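Local coordinates for protein pullulanase (Bacillus acidopullulyticus, PDB 2WAN) that hydrolyses the alpha-1,6-glucosidic linkages of pullulan and of branched starch polysaccharides such as amylopectin, acting as a debranching glycoside hydrolase, at residues Arg397-Asn402 against Pro511-Val516. Sequence-based numbering, arbitrary orientation.
Sequences RAISVN and PRNYNV
Ile399 and Val516 meet at the middle of this contact, their side chains slanting across one another with Ile399 CG1 3.9 Å from Val516 CG1. The isoleucine reaches there with CG1 between its backbone N and carbonyl carbon (chi1 50°). The second methyl of the valine, CG2, lies 3.7 Å from Arg397 C, against the backbone leading into Ala398. Next to this apolar patch, Arg397 runs alongside Asn515, whose amide lies at the edge of the guanidinium; NH1 comes 3.4 Å from Asn515 CG, the two planes 81° apart. No direct hydrogen bond joins the pair: the Asn515 amide is held by Ser606 and Pro394 O, while Arg397 makes a cation-pi contact with Tyr609. One water ties the backbones together, donating to Arg397 O at 2.7 Å and to Asn515 O at 2.6 Å. At the far end Arg512 extends and then bends at chi3 (68°), which puts Asn402 O over one guanidinium face, 3.5 Å from the plane and displaced toward the rim. Glu493 salt-bridges NH2, and Asn495 OD1 accepts a hydrogen bond from NH1. An alanine in place of Arg512 would probably leave that carboxylate without its mate and open a gap beneath the Asn402 carbonyl. Largely buried, the contact is interdomain packing: a loop between strands 388-391 and 406-407 of the CBM48-type beta domain rests on Arg512 and the type I turn after it, Asn513 to Val516, in the GH13-type (beta/alpha)8-barrel catalytic domain.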
ATOM      1  N   ARG A 397      17.171  15.380   5.070  1.00 10.90           N
ATOM      2  CA  ARG A 397      17.811  14.084   5.276  1.00 10.47           C
ATOM      3  C   ARG A 397      18.239  13.837   6.715  1.00 11.01           C
ATOM      4  O   ARG A 397      18.656  12.723   7.046  1.00 11.20           O
ATOM      5  CB  ARG A 397      19.048  13.921   4.383  1.00 10.92           C
ATOM      6  CG  ARG A 397      18.863  14.277   2.911  1.00 11.77           C
ATOM      7  CD  ARG A 397      17.584  13.683   2.292  1.00 11.13           C
ATOM      8  NE  ARG A 397      17.683  13.704   0.826  1.00 12.39           N
ATOM      9  CZ  ARG A 397      16.686  13.391   0.004  1.00 11.59           C
ATOM     10  NH1 ARG A 397      15.495  13.057   0.481  1.00 14.23           N
ATOM     11  NH2 ARG A 397      16.882  13.402  -1.309  1.00 18.36           N
ATOM     12  N   ALA A 398      18.190  14.883   7.542  1.00 10.35           N
ATOM     13  CA  ALA A 398      18.527  14.828   8.968  1.00 11.68           C
ATOM     14  C   ALA A 398      17.750  15.964   9.661  1.00  9.36           C
ATOM     15  O   ALA A 398      17.200  16.850   8.978  1.00 10.96           O
ATOM     16  CB  ALA A 398      20.031  14.985   9.167  1.00  9.63           C
ATOM     17  N   ILE A 399      17.668  15.895  10.987  1.00 10.35           N
ATOM     18  CA  ILE A 399      16.825  16.799  11.782  1.00 11.34           C
ATOM     19  C   ILE A 399      17.448  17.171  13.134  1.00 10.60           C
ATOM     20  O   ILE A 399      18.373  16.513  13.615  1.00 11.27           O
ATOM     21  CB  ILE A 399      15.431  16.163  12.070  1.00 10.56           C
ATOM     22  CG1 ILE A 399      15.602  14.740  12.638  1.00 13.05           C
ATOM     23  CG2 ILE A 399      14.530  16.201  10.828  1.00 13.16           C
ATOM     24  CD1 ILE A 399      14.279  14.094  13.210  1.00 11.82           C
ATOM     25  N   SER A 400      16.925  18.227  13.756  1.00 10.31           N
ATOM     26  CA  SER A 400      17.167  18.434  15.170  1.00 10.53           C
ATOM     27  C   SER A 400      16.396  17.344  15.909  1.00 11.89           C
ATOM     28  O   SER A 400      15.528  16.687  15.306  1.00 12.24           O
ATOM     29  CB  SER A 400      16.642  19.805  15.591  1.00 13.67           C
ATOM     30  OG  SER A 400      15.249  19.880  15.351  1.00 13.39           O
ATOM     31  N   VAL A 401      16.694  17.170  17.199  1.00 11.61           N
ATOM     32  CA  VAL A 401      15.933  16.235  18.046  1.00 11.47           C
ATOM     33  C   VAL A 401      14.449  16.584  17.934  1.00 14.26           C
ATOM     34  O   VAL A 401      14.075  17.769  18.046  1.00 14.50           O
ATOM     35  CB  VAL A 401      16.405  16.290  19.523  1.00 12.45           C
ATOM     36  CG1 VAL A 401      15.596  15.322  20.406  1.00 12.87           C
ATOM     37  CG2 VAL A 401      17.879  15.928  19.610  1.00 13.74           C
ATOM     38  N   ASN A 402      13.612  15.569  17.681  1.00 13.17           N
ATOM     39  CA  ASN A 402      12.150  15.754  17.526  1.00 14.86           C
ATOM     40  C   ASN A 402      11.703  16.580  16.318  1.00 13.60           C
ATOM     41  O   ASN A 402      10.531  17.008  16.227  1.00 12.48           O
ATOM     42  CB  ASN A 402      11.509  16.303  18.810  1.00 13.05           C
ATOM     43  CG  ASN A 402      11.413  15.260  19.918  1.00 15.50           C
ATOM     44  OD1 ASN A 402      11.529  15.591  21.114  1.00 19.46           O
ATOM     45  ND2 ASN A 402      11.174  14.013  19.539  1.00 11.80           N
ATOM     46  N   PRO A 511       4.146   8.198  10.240  1.00 12.63           N
ATOM     47  CA  PRO A 511       5.342   8.878   9.714  1.00 12.03           C
ATOM     48  C   PRO A 511       5.263  10.409   9.745  1.00 13.20           C
ATOM     49  O   PRO A 511       4.181  11.003   9.589  1.00 12.06           O
ATOM     50  CB  PRO A 511       5.421   8.380   8.270  1.00 15.29           C
ATOM     51  CG  PRO A 511       4.016   8.007   7.929  1.00 13.76           C
ATOM     52  CD  PRO A 511       3.430   7.457   9.180  1.00 13.40           C
ATOM     53  N   ARG A 512       6.416  11.028   9.945  1.00 10.93           N
ATOM     54  CA  ARG A 512       6.523  12.486   9.966  1.00 11.33           C
ATOM     55  C   ARG A 512       7.613  12.989   9.024  1.00 12.71           C
ATOM     56  O   ARG A 512       7.392  13.964   8.290  1.00 11.13           O
ATOM     57  CB  ARG A 512       6.816  12.984  11.387  1.00 11.91           C
ATOM     58  CG  ARG A 512       6.868  14.539  11.553  1.00 11.64           C
ATOM     59  CD  ARG A 512       7.145  14.900  13.020  1.00 13.46           C
ATOM     60  NE  ARG A 512       8.503  14.491  13.384  1.00 13.21           N
ATOM     61  CZ  ARG A 512       8.894  14.094  14.585  1.00 16.18           C
ATOM     62  NH1 ARG A 512       8.044  14.058  15.606  1.00 15.81           N
ATOM     63  NH2 ARG A 512      10.155  13.739  14.766  1.00 17.28           N
ATOM     64  N   ASN A 513       8.791  12.367   9.082  1.00 11.14           N
ATOM     65  CA  ASN A 513       9.925  12.780   8.212  1.00  9.57           C
ATOM     66  C   ASN A 513      10.380  11.580   7.377  1.00  9.51           C
ATOM     67  O   ASN A 513      11.175  10.747   7.820  1.00 10.03           O
ATOM     68  CB  ASN A 513      11.095  13.390   9.019  1.00 10.40           C
ATOM     69  CG  ASN A 513      10.625  14.469   9.996  1.00 10.89           C
ATOM     70  OD1 ASN A 513      10.483  15.661   9.648  1.00 16.71           O
ATOM     71  ND2 ASN A 513      10.358  14.054  11.210  1.00  7.15           N
ATOM     72  N   TYR A 514       9.842  11.488   6.167  1.00 10.99           N
ATOM     73  CA  TYR A 514       9.986  10.268   5.363  1.00 10.34           C
ATOM     74  C   TYR A 514      11.411   9.903   4.971  1.00 11.07           C
ATOM     75  O   TYR A 514      11.690   8.733   4.686  1.00 11.74           O
ATOM     76  CB  TYR A 514       9.124  10.343   4.105  1.00  8.86           C
ATOM     77  CG  TYR A 514       7.635  10.180   4.352  1.00 13.15           C
ATOM     78  CD1 TYR A 514       7.070   8.910   4.533  1.00 11.68           C
ATOM     79  CD2 TYR A 514       6.796  11.292   4.382  1.00 12.90           C
ATOM     80  CE1 TYR A 514       5.709   8.753   4.745  1.00 10.95           C
ATOM     81  CE2 TYR A 514       5.424  11.144   4.604  1.00 15.01           C
ATOM     82  CZ  TYR A 514       4.897   9.859   4.781  1.00 17.37           C
ATOM     83  OH  TYR A 514       3.550   9.682   4.995  1.00 18.23           O
ATOM     84  N   ASN A 515      12.308  10.889   4.939  1.00 11.24           N
ATOM     85  CA  ASN A 515      13.662  10.664   4.422  1.00  9.49           C
ATOM     86  C   ASN A 515      14.745  10.689   5.493  1.00 10.43           C
ATOM     87  O   ASN A 515      15.933  10.871   5.197  1.00 11.19           O
ATOM     88  CB  ASN A 515      13.931  11.679   3.314  1.00  8.99           C
ATOM     89  CG  ASN A 515      12.928  11.537   2.213  1.00  9.98           C
ATOM     90  OD1 ASN A 515      12.832  10.462   1.610  1.00 12.99           O
ATOM     91  ND2 ASN A 515      12.127  12.573   1.984  1.00 12.24           N
ATOM     92  N   VAL A 516      14.310  10.476   6.733  1.00  9.31           N
ATOM     93  CA  VAL A 516      15.178  10.499   7.922  1.00  8.73           C
ATOM     94  C   VAL A 516      14.981   9.183   8.694  1.00  9.12           C
ATOM     95  O   VAL A 516      13.848   8.762   8.883  1.00 11.44           O
ATOM     96  CB  VAL A 516      14.814  11.682   8.877  1.00  9.54           C
ATOM     97  CG1 VAL A 516      15.680  11.684  10.145  1.00 11.41           C
ATOM     98  CG2 VAL A 516      14.891  13.059   8.135  1.00 10.38           C
TER
HETATM   99  O   HOH W   1      18.453  10.499   5.579  1.00  9.24           O